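Local coordinates for protein chitinase (PDB 2CWR) that probably binds chitin through this domain of a hyperthermophilic chitinase, an enzyme class that hydrolyses the polysaccharide, at residues 29-34 against 94-99; 39-44 against 79-84; 47-52 against 64-69. All coordinates share one frame; numbering follows the deposited sequence.

Contact 1. Residues 29-34 against 94-99; sequences LNLDGQ and ITLEIN
Leu-96 meets Leu-29 and Leu-31 from the facing strand, and Ile-98 adds one more methyl to the patch. The side chain of Leu-96 can be followed outward. CB points at the strand of residues 29-31. CG lies opposite the backbone N (chi1 169°), which carries the fork toward the two leucines. These two inner carbons bring the methyls forward, and the methyls do the touching. CD1 takes the Leu-29 side, with Leu-29 CD1 4.0 Å from Leu-96 CD1 and Leu-29 CD2 slightly farther. CD2 turns to Leu-31, and Leu-96 CD2 lies 3.8 Å from Leu-31 CD2. Leu-96 CD2 also lies 4.2 Å from Leu-29 CD2. The fork thus fits between two alternate residues of the opposite strand. Leu-31 CD2 is shared, since Ile-98 CD1 lies 3.9 Å from it. All these side chains cross at a slant, and the contact is wholly apolar. Cutting Leu-96 back to an alanine is likely to open a gap between the strands, with both Leu-29 methyls losing this fork and Leu-31 CD2 left with Ile-98 CD1 across the contact. The two strands run roughly parallel, at 28°, but they belong to different sheets. Strand 22-31 pairs with strands 10-18 and 76-84. Strand 91-98 pairs with strands 38-43 and 101-102. Leu-12 of strand 10-18 and Val-39 of strand 38-43 each touch both Leu-29 and Leu-96.

Contact 2. Residues 39-44 against 79-84; sequences VKVKLA and FGFIVN
Val-41, which packs against Phe-81, is anchored by its main chain: Val-41 N is hydrogen-bonded to Val-64 O of strand 63-68. That bond stays within one sheet of a beta sandwich. The side chains of residues 39-43 cross the interior to strand 79-84 of the other sheet. The strand axes are 10.5 Å apart at their closest, so side chains alone bridge the gap. Val-39 and Phe-79 approach from opposite directions. Phe-79 CZ is 3.9 Å from Val-39 CB, and Val-39 CG1 lies in the plane of the ring, at its edge. Val-39 CG2 meets both CE2 and CZ of Phe-79. Phe-79 has CG between its backbone N and carbonyl carbon (chi1 75°), and this raises the ring so that its far end leads into the core. Phe-81 is set in the same way, and Phe-81 CZ lies 3.9 Å from Val-41 CG2. Each ring also stacks on another aromatic: Phe-79 with Trp-37, Phe-81 with Phe-66. At the end of the row, Leu-43 CD2 reaches Val-83 CG1 at 4.0 Å, while Val-83 CG2 lies in plane at the edge of the Phe-81 ring.

Contact 3. Residues 47-52 against 64-69; sequences ATVGSF and VIFTPV
Strands 48-52 and 64-68 run in roughly the same direction, 38° apart, and Val-49 and Phe-52 of the first face Val-64 and Phe-66 of the second. The axes come no closer than 9.9 Å. This is a spacing between sheets, not between paired strands. Strand 48-52 is irregular. Gly-50 has a helix-like backbone (phi/psi -83°/-37°), and both Gly-50 and Ser-51 hydrogen-bond to Ile-82, as in a classic beta bulge. The extra residue shifts the alternation, so Val-49 and Phe-52, three positions apart, both point at the other strand.

Val-49 divides its two methyls between partners. Val-49 CG2 crosses Val-64 CG2 at a slant, 3.8 Å away. Val-49 CG1 approaches the Phe-66 ring at its edge, near the ring plane, and its distance to Phe-66 CZ is a looser 4.4 Å. Phe-52 touches Phe-66 with the base of its side chain. Phe-66 CE1 is 3.8 Å from Phe-52 CB and about as near to Phe-52 CG. Phe-66 has CG opposite its own carbonyl carbon, and its ring end swings nearer the other strand than CB does. Val-64 CG1 of its own strand lies 3.6 Å above one face of the Phe-66 ring, offset toward the rim. Phe-66 also touches Val-41 of strand 38-43, next to it in its own sheet.

Val-64 and Phe-66 are buried, while Val-49 and Phe-52 are partly exposed, on a strand, 48-53, that is outermost in its sheet. The layout is that of an aromatic and valine-rich beta-sandwich core, consistent with the cellulose-binding-domain family.

All three contacts join the same two sheets of the sandwich, and all are apolar. Contact 2 lies closest to the chain's centre and is fully buried. Contact 1 is also a buried contact, but farther from the centre, with Leu-31 partly exposed. Contact 3 is only partly buried and involves an outermost strand. Contacts 1 and 3 lie on opposite sides of the centre and do not touch. Contact 1 is aliphatic, built from leucine and isoleucine methyls. Contacts 2 and 3 mix valines with phenylalanine rings. Main-chain pairing links them: Thr-95 O with Lys-40 N between contacts 1 and 2, and Asn-84 N with Thr-48 O between contacts 2 and 3. Outside the core, Glu-97 and Lys-40 form a weak, long ion pair.

Contact 1. Residues 29-34 against 94-99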
loop_
_atom_site.group_PDB
_atom_site.type_symbol
_atom_site.label_atom_id
_atom_site.label_comp_id
_atom_site.label_asym_id
_atom_site.label_seq_id
_atom_site.Cartn_x
_atom_site.Cartn_y
_atom_site.Cartn_z
ATOM N N LEU A 29 6.465 6.468 0.869
ATOM C CA LEU A 29 6.476 6.982 -0.490
ATOM C C LEU A 29 7.412 8.180 -0.557
ATOM O O LEU A 29 7.240 9.154 0.176
ATOM C CB LEU A 29 5.069 7.415 -0.908
ATOM C CG LEU A 29 3.957 6.368 -0.794
ATOM C CD1 LEU A 29 2.644 6.956 -1.301
ATOM C CD2 LEU A 29 4.330 5.137 -1.605
ATOM N N ASN A 30 8.409 8.095 -1.428
ATOM C CA ASN A 30 9.364 9.180 -1.599
ATOM C C ASN A 30 8.969 9.893 -2.883
ATOM O O ASN A 30 9.330 9.473 -3.981
ATOM C CB ASN A 30 10.775 8.605 -1.692
ATOM C CG ASN A 30 11.130 7.758 -0.481
ATOM O OD1 ASN A 30 11.178 8.255 0.643
ATOM N ND2 ASN A 30 11.369 6.472 -0.707
ATOM N N LEU A 31 8.213 10.975 -2.728
ATOM C CA LEU A 31 7.709 11.739 -3.859
ATOM C C LEU A 31 8.448 13.052 -4.091
ATOM O O LEU A 31 9.093 13.585 -3.188
ATOM C CB LEU A 31 6.220 12.020 -3.645
ATOM C CG LEU A 31 5.413 10.810 -3.158
ATOM C CD1 LEU A 31 3.964 11.203 -2.937
ATOM C CD2 LEU A 31 5.513 9.684 -4.173
ATOM N N ASP A 32 8.332 13.572 -5.309
ATOM C CA ASP A 32 8.980 14.827 -5.672
ATOM C C ASP A 32 8.051 16.008 -5.403
ATOM O O ASP A 32 8.234 17.094 -5.947
ATOM C CB ASP A 32 9.387 14.808 -7.152
ATOM C CG ASP A 32 8.195 14.745 -8.093
ATOM O OD1 ASP A 32 7.045 14.697 -7.611
ATOM O OD2 ASP A 32 8.410 14.744 -9.325
ATOM N N GLY A 33 7.051 15.780 -4.554
ATOM C CA GLY A 33 6.097 16.821 -4.211
ATOM C C GLY A 33 4.916 16.235 -3.462
ATOM O O GLY A 33 4.980 15.100 -2.988
ATOM N N GLN A 34 3.836 17.000 -3.349
ATOM C CA GLN A 34 2.650 16.522 -2.654
ATOM C C GLN A 34 1.583 16.110 -3.658
ATOM O O GLN A 34 1.240 16.870 -4.566
ATOM C CB GLN A 34 2.114 17.607 -1.718
ATOM C CG GLN A 34 3.116 18.016 -0.649
ATOM C CD GLN A 34 2.551 19.020 0.335
ATOM O OE1 GLN A 34 2.063 20.080 -0.054
ATOM N NE2 GLN A 34 2.622 18.691 1.621
ATOM N N ILE A 94 2.728 -4.443 -4.932
ATOM C CA ILE A 94 2.432 -3.171 -4.281
ATOM C C ILE A 94 2.966 -2.136 -5.254
ATOM O O ILE A 94 4.180 -2.014 -5.446
ATOM C CB ILE A 94 3.142 -3.038 -2.924
ATOM C CG1 ILE A 94 2.656 -4.144 -1.979
ATOM C CG2 ILE A 94 2.846 -1.668 -2.326
ATOM C CD1 ILE A 94 3.356 -4.159 -0.622
ATOM N N THR A 95 2.054 -1.393 -5.872
ATOM C CA THR A 95 2.438 -0.426 -6.891
ATOM C C THR A 95 1.941 0.993 -6.672
ATOM O O THR A 95 0.764 1.214 -6.395
ATOM C CB THR A 95 1.938 -0.902 -8.259
ATOM O OG1 THR A 95 2.386 -2.246 -8.483
ATOM C CG2 THR A 95 2.458 -0.000 -9.363
ATOM N N LEU A 96 2.848 1.952 -6.823
ATOM C CA LEU A 96 2.524 3.362 -6.656
ATOM C C LEU A 96 2.107 4.003 -7.978
ATOM O O LEU A 96 2.778 3.838 -8.999
ATOM C CB LEU A 96 3.737 4.110 -6.094
ATOM C CG LEU A 96 3.673 5.642 -6.086
ATOM C CD1 LEU A 96 2.538 6.116 -5.193
ATOM C CD2 LEU A 96 5.004 6.196 -5.596
ATOM N N GLU A 97 0.992 4.727 -7.946
ATOM C CA GLU A 97 0.484 5.426 -9.122
ATOM C C GLU A 97 0.191 6.875 -8.755
ATOM O O GLU A 97 -0.225 7.178 -7.633
ATOM C CB GLU A 97 -0.807 4.781 -9.643
ATOM C CG GLU A 97 -0.637 3.388 -10.234
ATOM C CD GLU A 97 -1.917 2.850 -10.863
ATOM O OE1 GLU A 97 -1.904 1.699 -11.348
ATOM O OE2 GLU A 97 -2.936 3.572 -10.877
ATOM N N ILE A 98 0.424 7.771 -9.704
ATOM C CA ILE A 98 0.158 9.189 -9.504
ATOM C C ILE A 98 -0.417 9.723 -10.806
ATOM O O ILE A 98 0.189 9.571 -11.868
ATOM C CB ILE A 98 1.440 9.967 -9.142
ATOM C CG1 ILE A 98 1.932 9.529 -7.760
ATOM C CG2 ILE A 98 1.164 11.470 -9.166
ATOM C CD1 ILE A 98 3.137 10.292 -7.254
ATOM N N ASN A 99 -1.597 10.330 -10.720
ATOM C CA ASN A 99 -2.262 10.868 -11.900
ATOM C C ASN A 99 -2.565 9.726 -12.868
ATOM O O ASN A 99 -2.532 9.899 -14.084
ATOM C CB ASN A 99 -1.373 11.915 -12.577
ATOM C CG ASN A 99 -1.138 13.136 -11.701
ATOM O OD1 ASN A 99 -0.307 13.990 -12.016
ATOM N ND2 ASN A 99 -1.875 13.225 -10.598
#

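Contact 2. Residues 39-44 against 79-84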
loop_
_atom_site.group_PDB
_atom_site.type_symbol
_atom_site.label_atom_id
_atom_site.label_comp_id
_atom_site.label_asym_id
_atom_site.label_seq_id
_atom_site.Cartn_x
_atom_site.Cartn_y
_atom_site.Cartn_z
ATOM N N VAL A 39 -1.923 3.783 -4.143
ATOM C CA VAL A 39 -1.056 2.612 -4.050
ATOM C C VAL A 39 -1.964 1.404 -4.220
ATOM O O VAL A 39 -2.886 1.195 -3.429
ATOM C CB VAL A 39 -0.314 2.539 -2.692
ATOM C CG1 VAL A 39 0.419 1.208 -2.569
ATOM C CG2 VAL A 39 0.694 3.680 -2.593
ATOM N N LYS A 40 -1.726 0.636 -5.278
ATOM C CA LYS A 40 -2.540 -0.539 -5.557
ATOM C C LYS A 40 -1.849 -1.784 -5.038
ATOM O O LYS A 40 -0.666 -2.004 -5.288
ATOM C CB LYS A 40 -2.793 -0.666 -7.063
ATOM C CG LYS A 40 -3.591 0.495 -7.640
ATOM C CD LYS A 40 -3.937 0.269 -9.103
ATOM C CE LYS A 40 -4.881 1.353 -9.609
ATOM N NZ LYS A 40 -5.289 1.121 -11.023
ATOM N N VAL A 41 -2.601 -2.602 -4.318
ATOM C CA VAL A 41 -2.061 -3.818 -3.739
ATOM C C VAL A 41 -2.806 -5.048 -4.234
ATOM O O VAL A 41 -4.020 -5.142 -4.085
ATOM C CB VAL A 41 -2.153 -3.777 -2.197
ATOM C CG1 VAL A 41 -1.706 -5.106 -1.607
ATOM C CG2 VAL A 41 -1.290 -2.639 -1.650
ATOM N N LYS A 42 -2.075 -5.982 -4.836
ATOM C CA LYS A 42 -2.689 -7.216 -5.311
ATOM C C LYS A 42 -2.438 -8.245 -4.223
ATOM O O LYS A 42 -1.291 -8.588 -3.932
ATOM C CB LYS A 42 -2.064 -7.677 -6.630
ATOM C CG LYS A 42 -2.778 -8.875 -7.256
ATOM C CD LYS A 42 -2.126 -9.314 -8.553
ATOM C CE LYS A 42 -2.968 -10.366 -9.270
ATOM N NZ LYS A 42 -3.244 -11.557 -8.415
ATOM N N LEU A 43 -3.519 -8.718 -3.613
ATOM C CA LEU A 43 -3.438 -9.686 -2.529
ATOM C C LEU A 43 -3.236 -11.110 -3.028
ATOM O O LEU A 43 -3.654 -11.460 -4.132
ATOM C CB LEU A 43 -4.716 -9.625 -1.692
ATOM C CG LEU A 43 -5.036 -8.270 -1.056
ATOM C CD1 LEU A 43 -6.462 -8.268 -0.530
ATOM C CD2 LEU A 43 -4.038 -7.990 0.054
ATOM N N ALA A 44 -2.585 -11.927 -2.209
ATOM C CA ALA A 44 -2.367 -13.323 -2.561
ATOM C C ALA A 44 -3.708 -14.028 -2.384
ATOM O O ALA A 44 -4.613 -13.501 -1.733
ATOM C CB ALA A 44 -1.329 -13.944 -1.643
ATOM N N PHE A 79 2.409 5.081 5.484
ATOM C CA PHE A 79 1.156 4.461 5.884
ATOM C C PHE A 79 1.435 2.972 5.971
ATOM O O PHE A 79 2.514 2.509 5.580
ATOM C CB PHE A 79 0.036 4.771 4.871
ATOM C CG PHE A 79 0.135 4.005 3.579
ATOM C CD1 PHE A 79 -0.543 2.799 3.415
ATOM C CD2 PHE A 79 0.890 4.496 2.518
ATOM C CE1 PHE A 79 -0.472 2.095 2.210
ATOM C CE2 PHE A 79 0.968 3.800 1.310
ATOM C CZ PHE A 79 0.286 2.597 1.157
ATOM N N GLY A 80 0.486 2.218 6.501
ATOM C CA GLY A 80 0.712 0.795 6.615
ATOM C C GLY A 80 -0.563 -0.000 6.748
ATOM O O GLY A 80 -1.644 0.555 6.938
ATOM N N PHE A 81 -0.427 -1.315 6.648
ATOM C CA PHE A 81 -1.575 -2.195 6.754
ATOM C C PHE A 81 -1.129 -3.596 7.116
ATOM O O PHE A 81 0.043 -3.949 6.970
ATOM C CB PHE A 81 -2.363 -2.202 5.435
ATOM C CG PHE A 81 -1.544 -2.577 4.229
ATOM C CD1 PHE A 81 -1.541 -3.884 3.750
ATOM C CD2 PHE A 81 -0.775 -1.620 3.565
ATOM C CE1 PHE A 81 -0.788 -4.234 2.630
ATOM C CE2 PHE A 81 -0.021 -1.963 2.443
ATOM C CZ PHE A 81 -0.028 -3.274 1.976
ATOM N N ILE A 82 -2.074 -4.382 7.612
ATOM C CA ILE A 82 -1.809 -5.756 8.003
ATOM C C ILE A 82 -2.659 -6.650 7.118
ATOM O O ILE A 82 -3.831 -6.363 6.870
ATOM C CB ILE A 82 -2.164 -5.976 9.492
ATOM C CG1 ILE A 82 -1.158 -5.221 10.369
ATOM C CG2 ILE A 82 -2.187 -7.467 9.816
ATOM C CD1 ILE A 82 -1.436 -5.314 11.858
ATOM N N VAL A 83 -2.057 -7.722 6.620
ATOM C CA VAL A 83 -2.768 -8.646 5.754
ATOM C C VAL A 83 -2.787 -10.025 6.385
ATOM O O VAL A 83 -1.755 -10.527 6.834
ATOM C CB VAL A 83 -2.094 -8.746 4.363
ATOM C CG1 VAL A 83 -2.870 -9.708 3.474
ATOM C CG2 VAL A 83 -2.032 -7.374 3.712
ATOM N N ASN A 84 -3.968 -10.625 6.426
ATOM C CA ASN A 84 -4.126 -11.958 6.987
ATOM C C ASN A 84 -4.391 -12.908 5.834
ATOM O O ASN A 84 -5.043 -12.542 4.859
ATOM C CB ASN A 84 -5.302 -11.989 7.966
ATOM C CG ASN A 84 -5.114 -11.039 9.135
ATOM O OD1 ASN A 84 -5.921 -10.128 9.346
ATOM N ND2 ASN A 84 -4.051 -11.244 9.903
#

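Contact 3. Residues 47-52 against 64-69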
loop_
_atom_site.group_PDB
_atom_site.type_symbol
_atom_site.label_atom_id
_atom_site.label_comp_id
_atom_site.label_asym_id
_atom_site.label_seq_id
_atom_site.Cartn_x
_atom_site.Cartn_y
_atom_site.Cartn_z
ATOM N N ALA A 47 -6.142 -13.980 0.849
ATOM C CA ALA A 47 -5.659 -12.956 1.773
ATOM C C ALA A 47 -6.598 -11.753 1.832
ATOM O O ALA A 47 -7.221 -11.389 0.836
ATOM C CB ALA A 47 -4.261 -12.508 1.361
ATOM N N THR A 48 -6.692 -11.146 3.011
ATOM C CA THR A 48 -7.540 -9.972 3.215
ATOM C C THR A 48 -6.849 -8.993 4.162
ATOM O O THR A 48 -6.015 -9.390 4.978
ATOM C CB THR A 48 -8.893 -10.359 3.838
ATOM O OG1 THR A 48 -8.671 -10.962 5.117
ATOM C CG2 THR A 48 -9.639 -11.331 2.938
ATOM N N VAL A 49 -7.209 -7.714 4.061
ATOM C CA VAL A 49 -6.617 -6.687 4.917
ATOM C C VAL A 49 -7.334 -6.617 6.265
ATOM O O VAL A 49 -8.545 -6.396 6.326
ATOM C CB VAL A 49 -6.674 -5.303 4.234
ATOM C CG1 VAL A 49 -6.092 -4.232 5.162
ATOM C CG2 VAL A 49 -5.903 -5.344 2.925
ATOM N N GLY A 50 -6.575 -6.812 7.341
ATOM C CA GLY A 50 -7.132 -6.785 8.681
ATOM C C GLY A 50 -7.287 -5.397 9.280
ATOM O O GLY A 50 -8.242 -5.136 10.005
ATOM N N SER A 51 -6.334 -4.514 8.996
ATOM C CA SER A 51 -6.384 -3.148 9.497
ATOM C C SER A 51 -5.402 -2.310 8.696
ATOM O O SER A 51 -4.574 -2.847 7.955
ATOM C CB SER A 51 -6.016 -3.095 10.987
ATOM O OG SER A 51 -4.684 -3.520 11.212
ATOM N N PHE A 52 -5.503 -0.994 8.839
ATOM C CA PHE A 52 -4.615 -0.085 8.126
ATOM C C PHE A 52 -4.602 1.265 8.836
ATOM O O PHE A 52 -5.441 1.530 9.705
ATOM C CB PHE A 52 -5.076 0.087 6.671
ATOM C CG PHE A 52 -6.491 0.579 6.537
ATOM C CD1 PHE A 52 -7.565 -0.290 6.713
ATOM C CD2 PHE A 52 -6.749 1.926 6.290
ATOM C CE1 PHE A 52 -8.880 0.175 6.652
ATOM C CE2 PHE A 52 -8.060 2.399 6.228
ATOM C CZ PHE A 52 -9.126 1.520 6.410
ATOM N N VAL A 64 -6.642 -4.154 -3.581
ATOM C CA VAL A 64 -6.843 -3.142 -2.555
ATOM C C VAL A 64 -6.188 -1.862 -3.045
ATOM O O VAL A 64 -5.092 -1.891 -3.604
ATOM C CB VAL A 64 -6.195 -3.549 -1.213
ATOM C CG1 VAL A 64 -6.478 -2.491 -0.156
ATOM C CG2 VAL A 64 -6.722 -4.898 -0.772
ATOM N N ILE A 65 -6.866 -0.739 -2.846
ATOM C CA ILE A 65 -6.338 0.549 -3.269
ATOM C C ILE A 65 -6.254 1.457 -2.058
ATOM O O ILE A 65 -7.255 1.701 -1.387
ATOM C CB ILE A 65 -7.250 1.217 -4.324
ATOM C CG1 ILE A 65 -7.380 0.311 -5.550
ATOM C CG2 ILE A 65 -6.683 2.576 -4.720
ATOM C CD1 ILE A 65 -8.320 0.851 -6.600
ATOM N N PHE A 66 -5.054 1.948 -1.773
ATOM C CA PHE A 66 -4.856 2.848 -0.650
ATOM C C PHE A 66 -4.638 4.264 -1.165
ATOM O O PHE A 66 -3.921 4.477 -2.142
ATOM C CB PHE A 66 -3.646 2.411 0.182
ATOM C CG PHE A 66 -3.891 1.187 1.012
ATOM C CD1 PHE A 66 -4.728 1.244 2.124
ATOM C CD2 PHE A 66 -3.289 -0.027 0.684
ATOM C CE1 PHE A 66 -4.963 0.110 2.899
ATOM C CE2 PHE A 66 -3.517 -1.169 1.453
ATOM C CZ PHE A 66 -4.354 -1.101 2.563
ATOM N N THR A 67 -5.285 5.218 -0.508
ATOM C CA THR A 67 -5.169 6.628 -0.852
ATOM C C THR A 67 -4.900 7.382 0.446
ATOM O O THR A 67 -5.242 6.910 1.529
ATOM C CB THR A 67 -6.452 7.143 -1.516
ATOM O OG1 THR A 67 -7.584 6.764 -0.726
ATOM C CG2 THR A 67 -6.583 6.558 -2.923
ATOM N N PRO A 68 -4.291 8.570 0.357
ATOM C CA PRO A 68 -3.991 9.326 1.572
ATOM C C PRO A 68 -5.109 10.043 2.297
ATOM O O PRO A 68 -6.090 10.477 1.695
ATOM C CB PRO A 68 -2.933 10.315 1.100
ATOM C CG PRO A 68 -3.394 10.622 -0.299
ATOM C CD PRO A 68 -3.737 9.240 -0.833
ATOM N N VAL A 69 -4.948 10.148 3.611
ATOM C CA VAL A 69 -5.874 10.914 4.417
ATOM C C VAL A 69 -5.314 12.327 4.189
ATOM O O VAL A 69 -4.169 12.474 3.758
ATOM C CB VAL A 69 -5.813 10.512 5.907
ATOM C CG1 VAL A 69 -6.513 9.172 6.102
ATOM C CG2 VAL A 69 -4.372 10.429 6.375
#